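ACYL carrier protein ACPA (Mycobacterium tuberculosis, PDB 2CGQ) probably carries acyl chains as thioesters on a phosphopantetheine arm and presents them to partner enzymes, as acyl carrier proteins do. Local coordinates at residues A30-T34 / D71-I75; I35-L39 / L55-K61; I45-L51 / K86-Y92. One frame throughout, in Å; residues are numbered along the deposited sequence.

Contact 1. Residues A30-T34 / D71-I75; sequences AINAT and DEFDI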
ATOM      1  N   ALA A  30       0.207  10.427  -0.291  1.00 31.05           N
ATOM      2  CA  ALA A  30      -0.488   9.900   0.873  1.00 30.61           C
ATOM      3  C   ALA A  30      -0.280   8.413   1.038  1.00 29.35           C
ATOM      4  O   ALA A  30      -0.084   7.914   2.153  1.00 28.44           O
ATOM      5  CB  ALA A  30      -1.947  10.201   0.778  1.00 30.07           C
ATOM      6  N   ILE A  31      -0.303   7.667  -0.070  1.00 28.82           N
ATOM      7  CA  ILE A  31      -0.091   6.222   0.049  1.00 28.91           C
ATOM      8  C   ILE A  31       1.332   5.967   0.518  1.00 28.81           C
ATOM      9  O   ILE A  31       1.562   5.092   1.365  1.00 30.20           O
ATOM     10  CB  ILE A  31      -0.434   5.490  -1.264  1.00 27.74           C
ATOM     11  CG1 ILE A  31      -1.953   5.592  -1.513  1.00 28.72           C
ATOM     12  CG2 ILE A  31       0.062   4.069  -1.222  1.00 28.14           C
ATOM     13  CD1 ILE A  31      -2.362   5.177  -2.947  1.00 28.15           C
ATOM     14  N   ASN A  32       2.294   6.728  -0.021  1.00 30.61           N
ATOM     15  CA  ASN A  32       3.699   6.604   0.390  1.00 29.06           C
ATOM     16  C   ASN A  32       3.862   6.884   1.856  1.00 29.74           C
ATOM     17  O   ASN A  32       4.560   6.145   2.557  1.00 29.75           O
ATOM     18  CB  ASN A  32       4.610   7.543  -0.397  1.00 30.01           C
ATOM     19  CG  ASN A  32       4.668   7.218  -1.854  1.00 28.26           C
ATOM     20  OD1 ASN A  32       4.280   6.109  -2.301  1.00 27.51           O
ATOM     21  ND2 ASN A  32       5.191   8.168  -2.629  1.00 27.15           N
ATOM     22  N   ALA A  33       3.218   7.945   2.336  1.00 29.26           N
ATOM     23  CA  ALA A  33       3.280   8.294   3.776  1.00 28.39           C
ATOM     24  C   ALA A  33       2.747   7.140   4.644  1.00 28.66           C
ATOM     25  O   ALA A  33       3.349   6.849   5.677  1.00 27.83           O
ATOM     26  CB  ALA A  33       2.500   9.553   4.043  1.00 28.04           C
ATOM     27  N   THR A  34       1.650   6.501   4.223  1.00 28.08           N
ATOM     28  CA  THR A  34       1.061   5.380   4.983  1.00 27.82           C
ATOM     29  C   THR A  34       2.033   4.200   4.984  1.00 26.36           C
ATOM     30  O   THR A  34       2.276   3.536   6.020  1.00 25.24           O
ATOM     31  CB  THR A  34      -0.317   5.024   4.375  1.00 28.23           C
ATOM     32  OG1 THR A  34      -1.199   6.173   4.604  1.00 30.92           O
ATOM     33  CG2 THR A  34      -0.906   3.737   4.994  1.00 27.47           C
ATOM     34  N   ASP A  71      -9.489   2.555   5.656  1.00 25.72           N
ATOM     35  CA  ASP A  71      -9.946   3.561   6.596  1.00 26.91           C
ATOM     36  C   ASP A  71      -9.582   4.990   6.161  1.00 27.99           C
ATOM     37  O   ASP A  71     -10.349   5.925   6.400  1.00 28.23           O
ATOM     38  CB  ASP A  71      -9.349   3.293   7.986  1.00 28.26           C
ATOM     39  CG  ASP A  71     -10.068   2.156   8.737  1.00 28.84           C
ATOM     40  OD1 ASP A  71     -11.285   1.972   8.488  1.00 25.89           O
ATOM     41  OD2 ASP A  71      -9.426   1.491   9.594  1.00 28.20           O
ATOM     42  N   GLU A  72      -8.374   5.161   5.630  1.00 28.06           N
ATOM     43  CA  GLU A  72      -7.860   6.491   5.247  1.00 28.86           C
ATOM     44  C   GLU A  72      -8.658   7.086   4.122  1.00 28.67           C
ATOM     45  O   GLU A  72      -8.964   8.275   4.112  1.00 28.03           O
ATOM     46  CB  GLU A  72      -6.392   6.413   4.841  1.00 28.40           C
ATOM     47  CG  GLU A  72      -5.791   7.758   4.445  1.00 29.87           C
ATOM     48  CD  GLU A  72      -4.287   7.691   4.223  1.00 32.30           C
ATOM     49  OE1 GLU A  72      -3.670   8.782   4.081  1.00 36.14           O
ATOM     50  OE2 GLU A  72      -3.744   6.543   4.175  1.00 37.51           O
ATOM     51  N   PHE A  73      -8.979   6.263   3.152  1.00 27.98           N
ATOM     52  CA  PHE A  73      -9.630   6.722   1.930  1.00 28.55           C
ATOM     53  C   PHE A  73     -11.114   6.426   1.915  1.00 28.08           C
ATOM     54  O   PHE A  73     -11.791   6.881   0.994  1.00 27.78           O
ATOM     55  CB  PHE A  73      -8.950   6.152   0.694  1.00 29.27           C
ATOM     56  CG  PHE A  73      -7.616   6.757   0.417  1.00 29.81           C
ATOM     57  CD1 PHE A  73      -7.510   7.967  -0.260  1.00 31.49           C
ATOM     58  CD2 PHE A  73      -6.473   6.120   0.810  1.00 27.13           C
ATOM     59  CE1 PHE A  73      -6.222   8.526  -0.552  1.00 33.61           C
ATOM     60  CE2 PHE A  73      -5.212   6.649   0.598  1.00 29.66           C
ATOM     61  CZ  PHE A  73      -5.063   7.874  -0.086  1.00 31.61           C
ATOM     62  N   ASP A  74     -11.629   5.769   2.952  1.00 27.60           N
ATOM     63  CA  ASP A  74     -13.025   5.308   3.005  1.00 28.39           C
ATOM     64  C   ASP A  74     -13.365   4.501   1.753  1.00 28.55           C
ATOM     65  O   ASP A  74     -14.374   4.761   1.032  1.00 28.21           O
ATOM     66  CB  ASP A  74     -14.045   6.442   3.243  1.00 30.70           C
ATOM     67  CG  ASP A  74     -15.406   5.906   3.840  1.00 33.74           C
ATOM     68  OD1 ASP A  74     -16.425   6.669   3.770  1.00 43.67           O
ATOM     69  OD2 ASP A  74     -15.420   4.717   4.365  1.00 41.09           O
ATOM     70  N   ILE A  75     -12.525   3.503   1.507  1.00 27.03           N
ATOM     71  CA  ILE A  75     -12.717   2.593   0.394  1.00 27.47           C
ATOM     72  C   ILE A  75     -12.740   1.163   0.919  1.00 26.98           C
ATOM     73  O   ILE A  75     -12.589   0.905   2.119  1.00 24.80           O
ATOM     74  CB  ILE A  75     -11.624   2.796  -0.690  1.00 28.05           C
ATOM     75  CG1 ILE A  75     -10.252   2.427  -0.176  1.00 28.21           C
ATOM     76  CG2 ILE A  75     -11.617   4.279  -1.186  1.00 29.53           C
ATOM     77  CD1 ILE A  75      -9.178   2.502  -1.172  1.00 28.66           C
TER
HETATM   78  O   HOH W   1      -1.185   9.335   4.316  1.00 29.84           O

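Contact 2. Residues I35-L39 / L55-K61; sequences IQRIL and LGFDSLK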
ATOM      1  N   ILE A  35       2.575   3.900   3.806  1.00 26.23           N
ATOM      2  CA  ILE A  35       3.615   2.874   3.705  1.00 25.64           C
ATOM      3  C   ILE A  35       4.790   3.162   4.653  1.00 26.98           C
ATOM      4  O   ILE A  35       5.247   2.311   5.401  1.00 26.13           O
ATOM      5  CB  ILE A  35       4.094   2.734   2.245  1.00 25.70           C
ATOM      6  CG1 ILE A  35       2.989   2.050   1.420  1.00 24.52           C
ATOM      7  CG2 ILE A  35       5.394   1.957   2.231  1.00 26.61           C
ATOM      8  CD1 ILE A  35       3.261   2.011  -0.158  1.00 25.50           C
ATOM      9  N   GLN A  36       5.283   4.393   4.621  1.00 28.17           N
ATOM     10  CA  GLN A  36       6.347   4.782   5.539  1.00 28.54           C
ATOM     11  C   GLN A  36       5.973   4.682   7.009  1.00 29.22           C
ATOM     12  O   GLN A  36       6.811   4.280   7.826  1.00 29.54           O
ATOM     13  CB  GLN A  36       6.837   6.180   5.200  1.00 30.02           C
ATOM     14  CG  GLN A  36       7.570   6.257   3.858  1.00 30.50           C
ATOM     15  CD  GLN A  36       7.873   7.670   3.455  1.00 30.30           C
ATOM     16  OE1 GLN A  36       7.094   8.574   3.770  1.00 32.86           O
ATOM     17  NE2 GLN A  36       9.022   7.890   2.774  1.00 30.53           N
ATOM     18  N   ARG A  37       4.746   5.073   7.359  1.00 29.46           N
ATOM     19  CA  ARG A  37       4.300   5.014   8.746  1.00 29.79           C
ATOM     20  C   ARG A  37       4.321   3.540   9.220  1.00 29.64           C
ATOM     21  O   ARG A  37       4.871   3.212  10.271  1.00 28.31           O
ATOM     22  CB  ARG A  37       2.892   5.608   8.820  1.00 30.65           C
ATOM     23  CG  ARG A  37       2.447   6.352  10.006  1.00 32.53           C
ATOM     24  CD  ARG A  37       0.910   6.257  10.173  1.00 33.15           C
ATOM     25  NE  ARG A  37       0.525   4.826  10.198  1.00 36.40           N
ATOM     26  CZ  ARG A  37       0.508   4.041  11.287  1.00 35.52           C
ATOM     27  NH1 ARG A  37       0.794   4.526  12.456  1.00 31.53           N
ATOM     28  NH2 ARG A  37       0.275   2.728  11.155  1.00 36.57           N
ATOM     29  N   ILE A  38       3.734   2.654   8.420  1.00 28.60           N
ATOM     30  CA  ILE A  38       3.684   1.216   8.749  1.00 28.66           C
ATOM     31  C   ILE A  38       5.046   0.572   8.865  1.00 28.37           C
ATOM     32  O   ILE A  38       5.300  -0.194   9.813  1.00 29.01           O
ATOM     33  CB  ILE A  38       2.802   0.424   7.729  1.00 29.28           C
ATOM     34  CG1 ILE A  38       1.359   0.851   7.905  1.00 28.36           C
ATOM     35  CG2 ILE A  38       2.954  -1.124   7.875  1.00 28.46           C
ATOM     36  CD1 ILE A  38       0.489   0.445   6.708  1.00 28.70           C
ATOM     37  N   LEU A  39       5.954   0.891   7.974  1.00 29.33           N
ATOM     38  CA  LEU A  39       7.277   0.301   8.011  1.00 29.46           C
ATOM     39  C   LEU A  39       8.244   1.078   8.936  1.00 30.28           C
ATOM     40  O   LEU A  39       9.371   0.614   9.172  1.00 29.26           O
ATOM     41  CB  LEU A  39       7.903   0.273   6.650  1.00 30.09           C
ATOM     42  CG  LEU A  39       7.213  -0.467   5.510  1.00 28.80           C
ATOM     43  CD1 LEU A  39       7.922  -0.127   4.252  1.00 31.37           C
ATOM     44  CD2 LEU A  39       7.260  -1.943   5.786  1.00 30.56           C
ATOM     45  N   LEU A  55      10.741  -3.763   0.241  1.00 27.26           N
ATOM     46  CA  LEU A  55      10.366  -2.926   1.392  1.00 28.41           C
ATOM     47  C   LEU A  55      10.242  -3.666   2.717  1.00 28.18           C
ATOM     48  O   LEU A  55      10.144  -3.026   3.784  1.00 29.74           O
ATOM     49  CB  LEU A  55       9.079  -2.169   1.090  1.00 29.17           C
ATOM     50  CG  LEU A  55       9.205  -1.161  -0.039  1.00 27.13           C
ATOM     51  CD1 LEU A  55       7.877  -0.547  -0.362  1.00 26.05           C
ATOM     52  CD2 LEU A  55      10.171  -0.053   0.369  1.00 29.82           C
ATOM     53  N   GLY A  56      10.236  -4.993   2.632  1.00 28.42           N
ATOM     54  CA  GLY A  56      10.179  -5.889   3.765  1.00 29.33           C
ATOM     55  C   GLY A  56       8.815  -6.017   4.420  1.00 28.94           C
ATOM     56  O   GLY A  56       8.709  -6.265   5.638  1.00 28.09           O
ATOM     57  N   PHE A  57       7.743  -5.835   3.664  1.00 28.43           N
ATOM     58  CA  PHE A  57       6.419  -6.165   4.160  1.00 28.93           C
ATOM     59  C   PHE A  57       6.339  -7.652   4.475  1.00 29.49           C
ATOM     60  O   PHE A  57       6.912  -8.483   3.782  1.00 29.44           O
ATOM     61  CB  PHE A  57       5.293  -5.814   3.161  1.00 29.03           C
ATOM     62  CG  PHE A  57       4.862  -4.374   3.206  1.00 26.36           C
ATOM     63  CD1 PHE A  57       5.532  -3.401   2.513  1.00 29.86           C
ATOM     64  CD2 PHE A  57       3.787  -3.992   3.987  1.00 30.38           C
ATOM     65  CE1 PHE A  57       5.097  -2.087   2.562  1.00 30.16           C
ATOM     66  CE2 PHE A  57       3.353  -2.678   4.031  1.00 30.98           C
ATOM     67  CZ  PHE A  57       4.003  -1.735   3.394  1.00 27.99           C
ATOM     68  N   ASP A  58       5.616  -7.963   5.548  1.00 30.29           N
ATOM     69  CA  ASP A  58       5.265  -9.305   5.909  1.00 30.75           C
ATOM     70  C   ASP A  58       3.733  -9.364   5.943  1.00 31.35           C
ATOM     71  O   ASP A  58       3.056  -8.407   5.575  1.00 30.48           O
ATOM     72  CB  ASP A  58       5.941  -9.705   7.243  1.00 31.33           C
ATOM     73  CG  ASP A  58       5.577  -8.804   8.398  1.00 32.91           C
ATOM     74  OD1 ASP A  58       4.676  -7.977   8.273  1.00 28.49           O
ATOM     75  OD2 ASP A  58       6.173  -8.953   9.497  1.00 35.92           O
ATOM     76  N   SER A  59       3.170 -10.502   6.313  1.00 30.98           N
ATOM     77  CA  SER A  59       1.729 -10.622   6.242  1.00 30.12           C
ATOM     78  C   SER A  59       1.001  -9.638   7.161  1.00 29.09           C
ATOM     79  O   SER A  59      -0.002  -9.076   6.761  1.00 26.58           O
ATOM     80  CB  SER A  59       1.277 -12.037   6.528  1.00 31.88           C
ATOM     81  OG  SER A  59       1.685 -12.399   7.815  1.00 37.94           O
ATOM     82  N   LEU A  60       1.523  -9.427   8.366  1.00 28.51           N
ATOM     83  CA  LEU A  60       0.903  -8.462   9.292  1.00 28.12           C
ATOM     84  C   LEU A  60       0.967  -7.073   8.620  1.00 27.77           C
ATOM     85  O   LEU A  60       0.005  -6.368   8.633  1.00 25.77           O
ATOM     86  CB  LEU A  60       1.654  -8.427  10.607  1.00 28.53           C
ATOM     87  CG  LEU A  60       1.306  -7.286  11.579  1.00 29.47           C
ATOM     88  CD1 LEU A  60      -0.130  -7.253  11.783  1.00 28.75           C
ATOM     89  CD2 LEU A  60       2.060  -7.439  12.861  1.00 32.10           C
ATOM     90  N   LYS A  61       2.118  -6.648   8.096  1.00 26.35           N
ATOM     91  CA  LYS A  61       2.225  -5.275   7.628  1.00 27.82           C
ATOM     92  C   LYS A  61       1.391  -5.080   6.367  1.00 27.04           C
ATOM     93  O   LYS A  61       0.880  -3.992   6.098  1.00 25.94           O
ATOM     94  CB  LYS A  61       3.693  -4.849   7.418  1.00 28.54           C
ATOM     95  CG  LYS A  61       4.481  -4.748   8.779  1.00 31.02           C
ATOM     96  CD  LYS A  61       5.987  -4.449   8.550  1.00 33.10           C
ATOM     97  CE  LYS A  61       6.745  -4.870   9.774  1.00 37.29           C
ATOM     98  NZ  LYS A  61       8.143  -4.315  10.007  1.00 40.56           N
TER
HETATM   99  O   HOH W   2       7.500  -1.488  11.047  1.00 51.36           O

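Contact 3. Residues I45-L51 / K86-Y92; sequences ITANQVL and KTVGDVY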
ATOM      1  N   ILE A  45       9.804   5.941  -1.523  1.00 26.70           N
ATOM      2  CA  ILE A  45       8.892   4.889  -2.013  1.00 26.39           C
ATOM      3  C   ILE A  45       8.588   5.105  -3.480  1.00 25.54           C
ATOM      4  O   ILE A  45       8.185   6.191  -3.847  1.00 25.76           O
ATOM      5  CB  ILE A  45       7.543   4.923  -1.215  1.00 25.84           C
ATOM      6  CG1 ILE A  45       7.788   4.820   0.308  1.00 27.67           C
ATOM      7  CG2 ILE A  45       6.629   3.830  -1.677  1.00 25.28           C
ATOM      8  CD1 ILE A  45       8.559   3.590   0.784  1.00 29.76           C
ATOM      9  N   THR A  46       8.762   4.085  -4.316  1.00 24.48           N
ATOM     10  CA  THR A  46       8.512   4.199  -5.752  1.00 25.00           C
ATOM     11  C   THR A  46       7.676   3.046  -6.259  1.00 23.12           C
ATOM     12  O   THR A  46       7.696   1.968  -5.685  1.00 24.51           O
ATOM     13  CB  THR A  46       9.857   4.273  -6.540  1.00 24.76           C
ATOM     14  OG1 THR A  46      10.688   3.129  -6.212  1.00 25.74           O
ATOM     15  CG2 THR A  46      10.561   5.562  -6.169  1.00 27.20           C
ATOM     16  N   ALA A  47       6.946   3.281  -7.361  1.00 24.07           N
ATOM     17  CA  ALA A  47       5.970   2.367  -7.844  1.00 23.60           C
ATOM     18  C   ALA A  47       6.489   0.991  -8.235  1.00 24.21           C
ATOM     19  O   ALA A  47       5.745   0.045  -8.202  1.00 24.96           O
ATOM     20  CB  ALA A  47       5.211   2.988  -8.989  1.00 24.87           C
ATOM     21  N   ASN A  48       7.783   0.886  -8.585  1.00 23.99           N
ATOM     22  CA  ASN A  48       8.415  -0.404  -8.938  1.00 23.08           C
ATOM     23  C   ASN A  48       8.777  -1.299  -7.760  1.00 23.98           C
ATOM     24  O   ASN A  48       9.032  -2.507  -7.950  1.00 24.77           O
ATOM     25  CB  ASN A  48       9.679  -0.127  -9.765  1.00 22.31           C
ATOM     26  CG  ASN A  48      10.695   0.576  -8.959  1.00 26.27           C
ATOM     27  OD1 ASN A  48      10.400   1.629  -8.377  1.00 26.33           O
ATOM     28  ND2 ASN A  48      11.904   0.003  -8.874  1.00 23.12           N
ATOM     29  N   GLN A  49       8.771  -0.764  -6.547  1.00 25.01           N
ATOM     30  CA  GLN A  49       9.196  -1.536  -5.365  1.00 25.83           C
ATOM     31  C   GLN A  49       8.252  -2.663  -5.049  1.00 26.48           C
ATOM     32  O   GLN A  49       7.024  -2.466  -4.947  1.00 27.33           O
ATOM     33  CB  GLN A  49       9.395  -0.646  -4.133  1.00 24.56           C
ATOM     34  CG  GLN A  49      10.595   0.258  -4.261  1.00 27.01           C
ATOM     35  CD  GLN A  49      10.643   1.347  -3.163  1.00 27.28           C
ATOM     36  OE1 GLN A  49       9.619   1.864  -2.752  1.00 29.81           O
ATOM     37  NE2 GLN A  49      11.835   1.703  -2.743  1.00 28.77           N
ATOM     38  N   VAL A  50       8.843  -3.851  -4.934  1.00 26.46           N
ATOM     39  CA  VAL A  50       8.153  -5.055  -4.495  1.00 25.95           C
ATOM     40  C   VAL A  50       7.934  -4.982  -2.985  1.00 26.31           C
ATOM     41  O   VAL A  50       8.897  -4.841  -2.233  1.00 26.04           O
ATOM     42  CB  VAL A  50       8.925  -6.315  -4.915  1.00 24.96           C
ATOM     43  CG1 VAL A  50       8.178  -7.520  -4.554  1.00 25.64           C
ATOM     44  CG2 VAL A  50       9.146  -6.325  -6.432  1.00 26.46           C
ATOM     45  N   LEU A  51       6.686  -5.083  -2.537  1.00 26.91           N
ATOM     46  CA  LEU A  51       6.343  -4.809  -1.118  1.00 27.14           C
ATOM     47  C   LEU A  51       7.120  -5.707  -0.177  1.00 27.59           C
ATOM     48  O   LEU A  51       7.777  -5.245   0.764  1.00 28.38           O
ATOM     49  CB  LEU A  51       4.844  -4.949  -0.853  1.00 27.71           C
ATOM     50  CG  LEU A  51       3.964  -3.934  -1.571  1.00 28.83           C
ATOM     51  CD1 LEU A  51       2.528  -4.200  -1.118  1.00 28.71           C
ATOM     52  CD2 LEU A  51       4.313  -2.517  -1.276  1.00 31.54           C
ATOM     53  N   LYS A  86       1.381  -6.767  -5.477  1.00 30.34           N
ATOM     54  CA  LYS A  86       2.766  -7.169  -5.347  1.00 29.46           C
ATOM     55  C   LYS A  86       3.715  -5.969  -5.192  1.00 28.61           C
ATOM     56  O   LYS A  86       4.684  -6.059  -4.457  1.00 27.59           O
ATOM     57  CB  LYS A  86       3.227  -7.961  -6.552  1.00 31.23           C
ATOM     58  CG  LYS A  86       2.547  -9.300  -6.755  1.00 36.85           C
ATOM     59  CD  LYS A  86       2.799 -10.215  -5.609  1.00 41.41           C
ATOM     60  CE  LYS A  86       2.714 -11.651  -6.113  1.00 45.74           C
ATOM     61  NZ  LYS A  86       1.363 -11.921  -6.666  1.00 46.70           N
ATOM     62  N   THR A  87       3.466  -4.915  -5.974  1.00 27.75           N
ATOM     63  CA  THR A  87       4.280  -3.719  -5.957  1.00 26.51           C
ATOM     64  C   THR A  87       3.572  -2.520  -5.381  1.00 26.45           C
ATOM     65  O   THR A  87       2.345  -2.481  -5.328  1.00 25.45           O
ATOM     66  CB  THR A  87       4.751  -3.360  -7.369  1.00 24.27           C
ATOM     67  OG1 THR A  87       3.633  -3.059  -8.198  1.00 24.57           O
ATOM     68  CG2 THR A  87       5.518  -4.512  -7.974  1.00 26.80           C
ATOM     69  N   VAL A  88       4.357  -1.503  -5.066  1.00 24.78           N
ATOM     70  CA  VAL A  88       3.802  -0.203  -4.680  1.00 25.25           C
ATOM     71  C   VAL A  88       2.806   0.280  -5.768  1.00 25.58           C
ATOM     72  O   VAL A  88       1.719   0.770  -5.444  1.00 25.46           O
ATOM     73  CB  VAL A  88       4.910   0.811  -4.448  1.00 24.10           C
ATOM     74  CG1 VAL A  88       4.343   2.259  -4.345  1.00 23.58           C
ATOM     75  CG2 VAL A  88       5.758   0.454  -3.194  1.00 25.54           C
ATOM     76  N   GLY A  89       3.168   0.170  -7.042  1.00 26.13           N
ATOM     77  CA  GLY A  89       2.279   0.590  -8.096  1.00 25.29           C
ATOM     78  C   GLY A  89       0.909  -0.052  -8.051  1.00 25.12           C
ATOM     79  O   GLY A  89      -0.086   0.592  -8.353  1.00 25.32           O
ATOM     80  N   ASP A  90       0.865  -1.323  -7.678  1.00 25.12           N
ATOM     81  CA  ASP A  90      -0.400  -2.117  -7.590  1.00 26.74           C
ATOM     82  C   ASP A  90      -1.276  -1.498  -6.468  1.00 26.79           C
ATOM     83  O   ASP A  90      -2.505  -1.365  -6.588  1.00 25.92           O
ATOM     84  CB  ASP A  90      -0.117  -3.559  -7.200  1.00 27.22           C
ATOM     85  CG  ASP A  90       0.604  -4.363  -8.265  1.00 25.99           C
ATOM     86  OD1 ASP A  90       0.564  -4.003  -9.473  1.00 27.06           O
ATOM     87  OD2 ASP A  90       1.175  -5.394  -7.848  1.00 25.82           O
ATOM     88  N   VAL A  91      -0.612  -1.071  -5.396  1.00 27.11           N
ATOM     89  CA  VAL A  91      -1.297  -0.335  -4.308  1.00 27.27           C
ATOM     90  C   VAL A  91      -1.901   0.982  -4.842  1.00 27.77           C
ATOM     91  O   VAL A  91      -3.089   1.298  -4.595  1.00 28.40           O
ATOM     92  CB  VAL A  91      -0.348  -0.027  -3.141  1.00 26.34           C
ATOM     93  CG1 VAL A  91      -1.123   0.680  -2.004  1.00 28.43           C
ATOM     94  CG2 VAL A  91       0.270  -1.270  -2.564  1.00 26.87           C
ATOM     95  N   TYR A  92      -1.121   1.764  -5.620  1.00 26.99           N
ATOM     96  CA  TYR A  92      -1.651   2.992  -6.217  1.00 28.02           C
ATOM     97  C   TYR A  92      -2.872   2.739  -7.065  1.00 29.11           C
ATOM     98  O   TYR A  92      -3.839   3.448  -6.984  1.00 29.22           O
ATOM     99  CB  TYR A  92      -0.583   3.709  -7.066  1.00 26.98           C
ATOM    100  CG  TYR A  92       0.680   4.158  -6.388  1.00 26.33           C
ATOM    101  CD1 TYR A  92       0.794   4.351  -5.033  1.00 25.26           C
ATOM    102  CD2 TYR A  92       1.779   4.554  -7.169  1.00 27.97           C
ATOM    103  CE1 TYR A  92       1.988   4.846  -4.462  1.00 26.73           C
ATOM    104  CE2 TYR A  92       2.946   5.050  -6.616  1.00 28.59           C
ATOM    105  CZ  TYR A  92       3.066   5.209  -5.292  1.00 28.94           C
ATOM    106  OH  TYR A  92       4.278   5.671  -4.831  1.00 28.08           O
TER
HETATM  107  O   HOH W   3       6.301   7.347  -5.876  1.00 50.70           O

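Contact 1. Residues A30-T34 / D71-I75
Thr34 and Glu72 meet through their polar ends: Thr34 OG1 donates a short hydrogen bond to Glu72 OE2, 2.6 Å away. The hydroxyl comes in on the syn side of the carboxylate oxygen, 18° out of the carboxylate plane. Glu72 gets there by full extension. Its CG lies anti to the backbone N (chi1 -179°), and beyond CG the chain stays stretched, so the carboxylate spans the gap between two backbones whose nearest CA atoms, those of Thr34 and Glu72, are 9.0 Å apart. Thr34 and Glu72 lie alongside each other, pointing opposite ways. The second oxygen is engaged too, because water 1 donates to Glu72 OE1 at 2.6 Å and to the carbonyl O of Ala30 at 2.8 Å. With both oxygens tied to helix 27-39, the carboxylate should have little freedom to rotate. These bonds join the first half of helix 27-39 to the last turn of helix 59-73, which run antiparallel in the four-helix bundle of the acyl carrier protein fold. Next to the polar bridge, Phe73 sends the far end of its ring into an apolar corner. Ring atom CZ lies 4.0 Å from Ala30 CB, while CE2 lies 4.0 Å from Ile31 CG1, and both aliphatic groups approach obliquely. The Ile31 side chain crosses the aromatic one at about a right angle and also packs on Val91, Tyr92 and Val95 of helix 88-96, where Phe73 likewise touches Val95.

Contact 2. Residues I35-L39 / L55-K61
Leu39 sets a methyl group squarely over the ring of Phe57: CD2 lies 3.9 Å from the centroid of that ring and 13° off its normal, a CH-pi contact over the centre of one face. The two side chains cross at about a right angle; the other methyl, Leu39 CD1, lies by the ring's rim, 3.8 Å from Phe57 CE1 and 3.9 Å from Leu55 CB. The fork of Leu39 thus fits between the aromatic ring and the backbone of Leu55. Ile35 takes the rim of the same ring. Its CG2, anti to the backbone N (chi1 of -72° puts CG1 beside that N instead), stands near the ring plane, 4.1 Å from Phe57 CE1. Ile38 uses the corresponding methyl differently: CG2 approaches the ring obliquely and packs closer to the aliphatic base of Lys61, 3.8 Å from its CB, as the two side chains pass in opposite directions. The extended lysine chain carries Lys61 NZ to 3.1 Å from water 2, which accepts from it and donates to the carbonyl O of Ile38. Lys61 N is held by the N-cap, donating to Asp58 OD1 at 2.9 Å and 160°. Asp58, Ser59 and Leu60 match the Asp-Ser-Leu signature of acyl carrier proteins, whose serine usually bears the phosphopantetheine. Around this contact, Ile35 packs on Leu65 and Phe57 on Leu62, both in helix 59-73, while Leu55 leans on Arg43 and Gln49, so the contact closes the end of helix 27-39 against the long loop and the antiparallel start of helix 59-73.

Contact 3. Residues I45-L51 / K86-Y92
Asp90 OD2 is gripped by two backbone amides, Lys86 N at 2.7 Å on its anti lone pair and Thr87 N at 3.0 Å from above the carboxylate plane. Thr87 returns a weak bond, its OG1 accepting from Asp90 N, and residues 86-87, so fixed just before helix 88-96, meet residues 45-51 backbone to backbone. Leu51 N donates to Lys86 O at 2.9 Å and a nearly straight 173°. Val88 N donates to Gln49 O, and Gly89 N to Ala47 O on a lone pair in its carbonyl plane, at 2.8 Å. Two amides at the start of helix 88-96 are satisfied by loop carbonyls. Val88 points into the loop: CG2, beside the backbone N because chi1 of 168° puts CG1 anti to it, lies 3.8 Å from both Ile45 CG2 and Leu51 CD2, whose side chains cross it at about a right angle. Ala47 CB leans obliquely on Tyr92, whose OH is hydrogen-bonded to Asn32 OD1 and accepts from water 3, which also donates to Ile45 O. Thr87 and Asp90 form a capping box at the helix start, joined by a single Val50-Thr87 beta bridge to the long interhelical loop of the acyl carrier protein fold.

How the contacts relate
Contacts 1 and 2 share helices 27-39 and 59-73, gripping this antiparallel pair at two places whose centres lie about 14 Å apart; contact 2 falls wholly within the chain spanned by contact 1, whereas the segments of contact 3 interleave with those of the other two. Contact 3 brings in the long loop and helix 88-96. Its centre lies about 14 Å from that of contact 1, across the chain's centre, and about 12 Å from that of contact 2. Asn32 touches Tyr92, Ile31 touches both Val91 and Tyr92, and Leu55 packs on Val88, linking the three into one small helical bundle that holds the putative phosphopantetheine serine at a helix start.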